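Local coordinates for thermotoga maritima TmcAL (Thermotoga maritima, PDB 5Y0T), which belongs to the HIGH nucleotidyl transferase family of the HUP clan and binds adenosine-5'-rp-alpha-thio-triphosphate, at residues V114-Y119 and S178-G183; A146-F151 and E160-E165; K358-T363 and E373-P378. All coordinates share one frame; numbering follows the deposited sequence.

Overall arrangement
From the N terminus, the chain lays down the parallel strands 3-8, 32-38, 66-70 and 98-103 of the HUP-type core before it enters a mainly helical excursion. Contact 1 closes a long loop there, pairing helix 108-120 with the end of helix 167-182, just ahead of strand 187-192. Within that loop contact 2 closes a much shorter one, from helix 139-153 to the turns before helix 167-182. The two touch: Val114 and Ile117 of helix 108-120 pack on residues of contact 2. Contact 3 follows in series, tying the chain that leads into strand 361-362 to the chain after helix 368-374, its centre about 27 Å from that of contact 1.

Contact 1 of 3, residues V114-Y119 and S178-G183; sequences VARILY and SALKIG
Apolar packing dominates where helix 108-120 meets the last turns of helix 167-182, two short axes 9.7 Å apart at their closest approach and inclined at -44°. Leu180 has the largest share of the contact. Its CD1 reaches across to CB of Tyr119 at 3.7 Å and lies 4.4 Å from CB of Ala115, whose small methyl lets the leucine branch come close to the helix.

A CH-pi contact supplies the second element. Leu180 CB stands 3.7 Å from the centroid of the Tyr119 ring, almost straight above its centre. With CG anti to its own backbone N (chi1 174°), Tyr119 swings its ring out toward the other helix, laying one face on the leucine and bringing CE1 to 3.6 Å from Leu180 O. The ring covers both side chain and backbone of the last turn, which Gly183 ends in a Schellman motif, its positive phi easily adopted without a CB.

Arg116 starts away from the partner helix, but bends at chi2 and chi3 so that its guanidinium lays a face over Leu180 CD2, with NH2 at 3.8 Å; NH1 has a long, weak ion pair with Glu120.

No hydrogen bond crosses this surface contact, so its cohesion rests on shape and dispersion, with the exposed Arg116 and Lys181 at its border.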
loop_
_atom_site.group_PDB
_atom_site.type_symbol
_atom_site.label_atom_id
_atom_site.label_comp_id
_atom_site.label_asym_id
_atom_site.label_seq_id
_atom_site.Cartn_x
_atom_site.Cartn_y
_atom_site.Cartn_z
ATOM N N VAL A 114 33.920 -10.287 24.051
ATOM C CA VAL A 114 33.014 -9.152 23.907
ATOM C C VAL A 114 31.580 -9.588 24.175
ATOM O O VAL A 114 30.848 -8.905 24.902
ATOM C CB VAL A 114 33.104 -8.499 22.510
ATOM C CG1 VAL A 114 31.994 -7.473 22.324
ATOM C CG2 VAL A 114 34.463 -7.846 22.320
ATOM N N ALA A 115 31.176 -10.734 23.625
ATOM C CA ALA A 115 29.802 -11.188 23.850
ATOM C C ALA A 115 29.515 -11.387 25.335
ATOM O O ALA A 115 28.420 -11.081 25.802
ATOM C CB ALA A 115 29.521 -12.477 23.088
ATOM N N ARG A 116 30.506 -11.882 26.071
ATOM C CA ARG A 116 30.355 -12.111 27.515
ATOM C C ARG A 116 30.095 -10.800 28.289
ATOM O O ARG A 116 29.214 -10.729 29.160
ATOM C CB ARG A 116 31.602 -12.825 28.054
ATOM C CG ARG A 116 31.675 -12.964 29.564
ATOM C CD ARG A 116 30.578 -13.858 30.108
ATOM N NE ARG A 116 30.641 -15.227 29.597
ATOM C CZ ARG A 116 29.839 -16.207 30.008
ATOM N NH1 ARG A 116 28.923 -15.966 30.939
ATOM N NH2 ARG A 116 29.954 -17.424 29.494
ATOM N N ILE A 117 30.849 -9.756 27.959
ATOM C CA ILE A 117 30.641 -8.449 28.578
ATOM C C ILE A 117 29.245 -7.925 28.296
ATOM O O ILE A 117 28.550 -7.472 29.213
ATOM C CB ILE A 117 31.692 -7.427 28.097
ATOM C CG1 ILE A 117 33.085 -7.882 28.526
ATOM C CG2 ILE A 117 31.409 -6.041 28.682
ATOM C CD1 ILE A 117 34.221 -7.169 27.791
ATOM N N LEU A 118 28.813 -8.004 27.039
ATOM C CA LEU A 118 27.476 -7.536 26.673
ATOM C C LEU A 118 26.375 -8.372 27.321
ATOM O O LEU A 118 25.272 -7.883 27.576
ATOM C CB LEU A 118 27.290 -7.553 25.151
ATOM C CG LEU A 118 28.299 -6.753 24.320
ATOM C CD1 LEU A 118 27.978 -6.891 22.844
ATOM C CD2 LEU A 118 28.304 -5.280 24.737
ATOM N N TYR A 119 26.669 -9.642 27.561
ATOM C CA TYR A 119 25.730 -10.533 28.234
ATOM C C TYR A 119 25.647 -10.224 29.727
ATOM O O TYR A 119 24.561 -10.085 30.291
ATOM C CB TYR A 119 26.146 -11.992 28.011
ATOM C CG TYR A 119 25.337 -13.008 28.783
ATOM C CD1 TYR A 119 23.946 -13.080 28.651
ATOM C CD2 TYR A 119 25.963 -13.916 29.625
ATOM C CE1 TYR A 119 23.205 -14.019 29.363
ATOM C CE2 TYR A 119 25.234 -14.857 30.335
ATOM C CZ TYR A 119 23.861 -14.906 30.201
ATOM O OH TYR A 119 23.156 -15.845 30.917
ATOM N N SER A 178 23.406 -13.817 21.725
ATOM C CA SER A 178 22.093 -14.468 21.661
ATOM C C SER A 178 22.105 -15.867 22.273
ATOM O O SER A 178 21.210 -16.231 23.039
ATOM C CB SER A 178 21.608 -14.547 20.209
ATOM O OG SER A 178 21.258 -13.248 19.746
ATOM N N ALA A 179 23.122 -16.656 21.941
ATOM C CA ALA A 179 23.221 -17.999 22.504
ATOM C C ALA A 179 23.342 -17.932 24.021
ATOM O O ALA A 179 22.740 -18.734 24.725
ATOM C CB ALA A 179 24.404 -18.729 21.923
ATOM N N LEU A 180 24.131 -16.976 24.522
ATOM C CA LEU A 180 24.261 -16.792 25.970
ATOM C C LEU A 180 22.904 -16.443 26.567
ATOM O O LEU A 180 22.484 -17.034 27.569
ATOM C CB LEU A 180 25.289 -15.695 26.303
ATOM C CG LEU A 180 26.749 -16.088 26.056
ATOM C CD1 LEU A 180 27.716 -14.913 26.306
ATOM C CD2 LEU A 180 27.100 -17.274 26.940
ATOM N N LYS A 181 22.203 -15.501 25.942
ATOM C CA LYS A 181 20.896 -15.090 26.467
ATOM C C LYS A 181 19.913 -16.247 26.568
ATOM O O LYS A 181 19.171 -16.346 27.546
ATOM C CB LYS A 181 20.274 -13.982 25.612
ATOM C CG LYS A 181 21.023 -12.669 25.660
ATOM C CD LYS A 181 20.093 -11.505 25.355
ATOM C CE LYS A 181 19.113 -11.855 24.251
ATOM N NZ LYS A 181 18.394 -10.655 23.743
ATOM N N ILE A 182 19.872 -17.109 25.561
ATOM C CA ILE A 182 18.897 -18.184 25.604
ATOM C C ILE A 182 19.441 -19.449 26.247
ATOM O O ILE A 182 18.747 -20.457 26.308
ATOM C CB ILE A 182 18.338 -18.518 24.187
ATOM C CG1 ILE A 182 19.401 -19.142 23.279
ATOM C CG2 ILE A 182 17.742 -17.260 23.556
ATOM C CD1 ILE A 182 18.814 -19.634 21.923
ATOM N N GLY A 183 20.674 -19.403 26.740
ATOM C CA GLY A 183 21.220 -20.550 27.448
ATOM C C GLY A 183 21.614 -21.694 26.532
ATOM O O GLY A 183 21.626 -22.843 26.939
#

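Contact 2 of 3, residues A146-F151 and E160-E165; sequences ALMRYF and EVLKLE
A helix and the 3-10 turns that follow it in the chain make this contact: helix 139-153 runs out, the chain reverses, and residues 160-165 fold back against it before helix 167-182. Val161 is central, its two methyls dividing the helix surface between them. CG2, anti to the carbonyl carbon, sits over the middle of the Phe151 ring, 3.6 Å from the centroid and 12° off the ring normal, a CH-pi contact. CG1, anti to the backbone N, meets CB of Leu147 at 3.8 Å, while CB of Val161 rests against CG of Met148. A beta-branched residue suits this place because both methyls start close to the backbone and can meet different helix side chains at once.

On one flank, the extended chain of Met148 carries its CE to CD2 of Leu162 at 3.5 Å, a tight methyl-to-methyl contact made at about a right angle. Deeper in, Leu147 and Leu164 touch through their CD1 methyls at 3.8 Å, the two side chains again crossing at about a right angle, and both leucines also pack on Val114 of helix 108-120. Trp156 adds an edge-to-face partner for Phe151.

Charge stays at the border. Glu160 OE1 lies near the ring plane at the edge of Phe151, while Glu160 OE2 takes Lys163 NZ at 2.9 Å through its anti lone pair; Asp107 is a second salt-bridge partner of that amine.

The adhesion is thus almost wholly apolar, with no hydrogen bond or salt bridge between the segments, and the lysine, held between two carboxylates, probably stays protonated.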
loop_
_atom_site.group_PDB
_atom_site.type_symbol
_atom_site.label_atom_id
_atom_site.label_comp_id
_atom_site.label_asym_id
_atom_site.label_seq_id
_atom_site.Cartn_x
_atom_site.Cartn_y
_atom_site.Cartn_z
ATOM N N ALA A 146 32.150 2.573 24.568
ATOM C CA ALA A 146 32.000 2.078 25.932
ATOM C C ALA A 146 32.865 0.837 26.153
ATOM O O ALA A 146 33.498 0.685 27.208
ATOM C CB ALA A 146 30.549 1.779 26.232
ATOM N N LEU A 147 32.898 -0.038 25.153
ATOM C CA LEU A 147 33.728 -1.239 25.222
ATOM C C LEU A 147 35.199 -0.867 25.260
ATOM O O LEU A 147 35.974 -1.435 26.038
ATOM C CB LEU A 147 33.436 -2.166 24.039
ATOM C CG LEU A 147 32.102 -2.909 24.105
ATOM C CD1 LEU A 147 31.794 -3.584 22.780
ATOM C CD2 LEU A 147 32.116 -3.939 25.223
ATOM N N MET A 148 35.581 0.109 24.437
ATOM C CA MET A 148 36.956 0.591 24.427
ATOM C C MET A 148 37.362 1.113 25.794
ATOM O O MET A 148 38.453 0.821 26.281
ATOM C CB MET A 148 37.141 1.697 23.385
ATOM C CG MET A 148 37.065 1.212 21.956
ATOM S SD MET A 148 37.168 2.554 20.757
ATOM C CE MET A 148 37.021 1.623 19.243
ATOM N N ARG A 149 36.480 1.896 26.404
ATOM C CA ARG A 149 36.782 2.501 27.690
ATOM C C ARG A 149 36.846 1.407 28.746
ATOM O O ARG A 149 37.682 1.454 29.659
ATOM C CB ARG A 149 35.746 3.572 28.043
ATOM C CG ARG A 149 35.896 4.845 27.212
ATOM C CD ARG A 149 34.763 5.837 27.439
ATOM N NE ARG A 149 34.792 6.447 28.768
ATOM C CZ ARG A 149 33.806 7.190 29.266
ATOM N NH1 ARG A 149 32.711 7.404 28.549
ATOM N NH2 ARG A 149 33.909 7.711 30.482
ATOM N N TYR A 150 35.990 0.405 28.592
ATOM C CA TYR A 150 36.004 -0.770 29.457
ATOM C C TYR A 150 37.317 -1.534 29.305
ATOM O O TYR A 150 37.963 -1.874 30.296
ATOM C CB TYR A 150 34.813 -1.684 29.145
ATOM C CG TYR A 150 34.622 -2.802 30.144
ATOM C CD1 TYR A 150 34.078 -2.551 31.398
ATOM C CD2 TYR A 150 34.988 -4.106 29.837
ATOM C CE1 TYR A 150 33.902 -3.565 32.321
ATOM C CE2 TYR A 150 34.817 -5.133 30.759
ATOM C CZ TYR A 150 34.273 -4.853 31.998
ATOM O OH TYR A 150 34.103 -5.856 32.920
ATOM N N PHE A 151 37.718 -1.795 28.063
ATOM C CA PHE A 151 38.996 -2.459 27.806
ATOM C C PHE A 151 40.169 -1.728 28.451
ATOM O O PHE A 151 41.045 -2.357 29.042
ATOM C CB PHE A 151 39.233 -2.601 26.305
ATOM C CG PHE A 151 38.702 -3.885 25.729
ATOM C CD1 PHE A 151 37.412 -4.301 26.009
ATOM C CD2 PHE A 151 39.500 -4.676 24.913
ATOM C CE1 PHE A 151 36.916 -5.489 25.478
ATOM C CE2 PHE A 151 39.023 -5.857 24.376
ATOM C CZ PHE A 151 37.725 -6.268 24.657
ATOM N N GLU A 160 41.846 -3.189 20.009
ATOM C CA GLU A 160 41.320 -4.471 19.569
ATOM C C GLU A 160 39.813 -4.374 19.307
ATOM O O GLU A 160 39.278 -5.062 18.438
ATOM C CB GLU A 160 41.617 -5.564 20.598
ATOM C CG GLU A 160 42.100 -6.869 19.966
ATOM C CD GLU A 160 42.070 -8.052 20.922
ATOM O OE1 GLU A 160 41.963 -7.833 22.150
ATOM O OE2 GLU A 160 42.147 -9.207 20.438
ATOM N N VAL A 161 39.142 -3.497 20.048
ATOM C CA VAL A 161 37.700 -3.290 19.903
ATOM C C VAL A 161 37.347 -2.743 18.514
ATOM O O VAL A 161 36.226 -2.929 18.029
ATOM C CB VAL A 161 37.166 -2.337 21.009
ATOM C CG1 VAL A 161 35.641 -2.219 20.959
ATOM C CG2 VAL A 161 37.605 -2.834 22.383
ATOM N N LEU A 162 38.313 -2.098 17.859
ATOM C CA LEU A 162 38.109 -1.597 16.498
ATOM C C LEU A 162 37.696 -2.699 15.509
ATOM O O LEU A 162 37.145 -2.404 14.448
ATOM C CB LEU A 162 39.372 -0.898 15.993
ATOM C CG LEU A 162 39.698 0.433 16.665
ATOM C CD1 LEU A 162 41.128 0.868 16.348
ATOM C CD2 LEU A 162 38.709 1.495 16.214
ATOM N N LYS A 163 37.945 -3.962 15.857
ATOM C CA LYS A 163 37.511 -5.079 15.013
ATOM C C LYS A 163 35.992 -5.078 14.827
ATOM O O LYS A 163 35.465 -5.623 13.854
ATOM C CB LYS A 163 37.961 -6.413 15.607
ATOM C CG LYS A 163 39.472 -6.673 15.551
ATOM C CD LYS A 163 39.809 -7.940 16.341
ATOM C CE LYS A 163 41.290 -8.051 16.631
ATOM N NZ LYS A 163 41.540 -9.173 17.577
ATOM N N LEU A 164 35.291 -4.440 15.756
ATOM C CA LEU A 164 33.835 -4.434 15.747
ATOM C C LEU A 164 33.299 -3.369 14.797
ATOM O O LEU A 164 32.106 -3.110 14.764
ATOM C CB LEU A 164 33.293 -4.232 17.164
ATOM C CG LEU A 164 33.610 -5.393 18.119
ATOM C CD1 LEU A 164 33.148 -5.092 19.541
ATOM C CD2 LEU A 164 32.985 -6.695 17.620
ATOM N N GLU A 165 34.178 -2.718 14.043
ATOM C CA GLU A 165 33.700 -1.842 12.976
ATOM C C GLU A 165 33.368 -2.653 11.724
ATOM O O GLU A 165 32.812 -2.131 10.759
ATOM C CB GLU A 165 34.731 -0.758 12.652
ATOM C CG GLU A 165 35.077 0.108 13.843
ATOM C CD GLU A 165 35.935 1.306 13.479
ATOM O OE1 GLU A 165 36.463 1.360 12.346
ATOM O OE2 GLU A 165 36.076 2.195 14.340
#

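Contact 3 of 3, residues K358-T363 and E373-P378; sequences KLPIVT and EKTDLP. With EDO (1,2-ethanediol), chain G.
Leu377 carries most of this surface contact, in which the chain leaving helix 368-374 packs on the entry to strand 361-362, which ends a beta-alpha-beta crossover from strand 337-343 through helix 346-356. Its CB points toward that entry, and CG, anti to the carbonyl carbon (chi1 -68°), comes to 4.1 Å from Lys358 O. There the side chain forks. CD2 lies 3.8 Å from Lys358 O, whereas CD1 pushes onto the peptide between Leu359 and Pro360, 3.3 Å from Leu359 C and 3.5 Å from Pro360 N. The same methyl meets Pro360 CD at 3.9 Å, so the leucine tip covers the face of a tertiary amide that has no N-H to offer.

Beside it, Pro360 CG touches Thr375 OG1 at 3.7 Å, the rigid pyrrolidine crossing the threonine at about a right angle. That hydroxyl oxygen, anti to its own backbone N, accepts from Leu377 N at 3.1 Å in an ST turn, which presents the leucine. An ethanediol, probably from the crystallisation liquor, lies against Leu359 CD2 and bonds weakly to Pro378 O, besides a hydrogen bond to Gln335.

Across the segments contact is van der Waals alone, the polar bond being spent on shaping the turn.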
loop_
_atom_site.group_PDB
_atom_site.type_symbol
_atom_site.label_atom_id
_atom_site.label_comp_id
_atom_site.label_asym_id
_atom_site.label_seq_id
_atom_site.Cartn_x
_atom_site.Cartn_y
_atom_site.Cartn_z
ATOM N N LYS A 358 12.353 -27.908 19.977
ATOM C CA LYS A 358 11.651 -27.157 21.015
ATOM C C LYS A 358 10.590 -26.233 20.432
ATOM O O LYS A 358 9.934 -25.523 21.177
ATOM C CB LYS A 358 12.641 -26.325 21.850
ATOM C CG LYS A 358 13.914 -27.064 22.283
ATOM C CD LYS A 358 14.985 -26.067 22.763
ATOM C CE LYS A 358 16.335 -26.743 22.970
ATOM N NZ LYS A 358 17.243 -25.893 23.793
ATOM N N LEU A 359 10.471 -26.207 19.103
ATOM C CA LEU A 359 9.423 -25.445 18.417
ATOM C C LEU A 359 8.717 -26.371 17.439
ATOM O O LEU A 359 9.338 -27.306 16.940
ATOM C CB LEU A 359 10.003 -24.241 17.657
ATOM C CG LEU A 359 10.626 -23.083 18.447
ATOM C CD1 LEU A 359 11.268 -22.074 17.496
ATOM C CD2 LEU A 359 9.545 -22.419 19.295
ATOM N N PRO A 360 7.429 -26.106 17.148
ATOM C CA PRO A 360 6.676 -26.892 16.159
ATOM C C PRO A 360 7.341 -26.817 14.792
ATOM O O PRO A 360 7.803 -25.748 14.401
ATOM C CB PRO A 360 5.297 -26.209 16.130
ATOM C CG PRO A 360 5.204 -25.488 17.422
ATOM C CD PRO A 360 6.604 -25.036 17.732
ATOM N N ILE A 361 7.401 -27.938 14.086
ATOM C CA ILE A 361 8.017 -27.971 12.766
ATOM C C ILE A 361 6.931 -27.881 11.699
ATOM O O ILE A 361 5.979 -28.660 11.710
ATOM C CB ILE A 361 8.851 -29.259 12.586
ATOM C CG1 ILE A 361 10.066 -29.215 13.512
ATOM C CG2 ILE A 361 9.289 -29.434 11.138
ATOM C CD1 ILE A 361 10.641 -30.582 13.825
ATOM N N VAL A 362 7.067 -26.916 10.798
ATOM C CA VAL A 362 6.119 -26.737 9.703
ATOM C C VAL A 362 6.777 -27.191 8.403
ATOM O O VAL A 362 7.757 -26.596 7.973
ATOM C CB VAL A 362 5.664 -25.256 9.575
ATOM C CG1 VAL A 362 4.719 -25.071 8.378
ATOM C CG2 VAL A 362 5.008 -24.779 10.873
ATOM N N THR A 363 6.267 -28.266 7.811
ATOM C CA THR A 363 6.697 -28.707 6.478
ATOM C C THR A 363 5.594 -28.336 5.496
ATOM O O THR A 363 5.807 -27.623 4.513
ATOM C CB THR A 363 7.004 -30.241 6.396
ATOM O OG1 THR A 363 5.995 -30.984 7.086
ATOM C CG2 THR A 363 8.348 -30.555 7.025
ATOM N N GLU A 373 -2.608 -25.947 16.482
ATOM C CA GLU A 373 -3.713 -26.379 17.339
ATOM C C GLU A 373 -3.320 -27.601 18.151
ATOM O O GLU A 373 -3.744 -27.764 19.299
ATOM C CB GLU A 373 -4.967 -26.693 16.506
ATOM C CG GLU A 373 -5.730 -25.460 16.025
ATOM C CD GLU A 373 -6.772 -25.767 14.943
ATOM O OE1 GLU A 373 -7.445 -24.816 14.478
ATOM O OE2 GLU A 373 -6.915 -26.949 14.554
ATOM N N LYS A 374 -2.530 -28.482 17.553
ATOM C CA LYS A 374 -2.253 -29.747 18.221
ATOM C C LYS A 374 -0.909 -29.858 18.950
ATOM O O LYS A 374 -0.687 -30.830 19.674
ATOM C CB LYS A 374 -2.383 -30.885 17.197
ATOM C CG LYS A 374 -3.812 -31.023 16.665
ATOM C CD LYS A 374 -3.991 -32.216 15.734
ATOM C CE LYS A 374 -3.402 -31.942 14.364
ATOM N NZ LYS A 374 -4.124 -32.716 13.319
ATOM N N THR A 375 -0.036 -28.865 18.823
ATOM C CA THR A 375 1.304 -29.040 19.381
ATOM C C THR A 375 1.276 -29.112 20.914
ATOM O O THR A 375 0.462 -28.452 21.560
ATOM C CB THR A 375 2.282 -27.926 18.917
ATOM O OG1 THR A 375 3.593 -28.222 19.407
ATOM C CG2 THR A 375 1.843 -26.533 19.395
ATOM N N ASP A 376 2.141 -29.961 21.473
ATOM C CA ASP A 376 2.368 -30.032 22.923
ATOM C C ASP A 376 3.251 -28.877 23.403
ATOM O O ASP A 376 3.334 -28.606 24.587
ATOM C CB ASP A 376 3.049 -31.351 23.314
ATOM C CG ASP A 376 2.105 -32.540 23.285
ATOM O OD1 ASP A 376 0.873 -32.336 23.211
ATOM O OD2 ASP A 376 2.605 -33.685 23.358
ATOM N N LEU A 377 3.942 -28.231 22.471
ATOM C CA LEU A 377 4.935 -27.215 22.815
ATOM C C LEU A 377 4.247 -25.912 23.198
ATOM O O LEU A 377 3.372 -25.452 22.482
ATOM C CB LEU A 377 5.897 -26.995 21.634
ATOM C CG LEU A 377 6.802 -28.208 21.370
ATOM C CD1 LEU A 377 7.521 -28.111 20.035
ATOM C CD2 LEU A 377 7.814 -28.352 22.498
ATOM N N PRO A 378 4.658 -25.299 24.317
ATOM C CA PRO A 378 3.886 -24.168 24.847
ATOM C C PRO A 378 4.205 -22.857 24.145
ATOM O O PRO A 378 4.677 -21.903 24.769
ATOM C CB PRO A 378 4.313 -24.125 26.318
ATOM C CG PRO A 378 5.731 -24.623 26.281
ATOM C CD PRO A 378 5.750 -25.700 25.222
HETATM C C1 EDO G . 8.265 -20.705 22.212
HETATM O O1 EDO G . 7.696 -21.617 23.171
HETATM C C2 EDO G . 9.177 -19.703 22.924
HETATM O O2 EDO G . 8.410 -18.547 23.337
#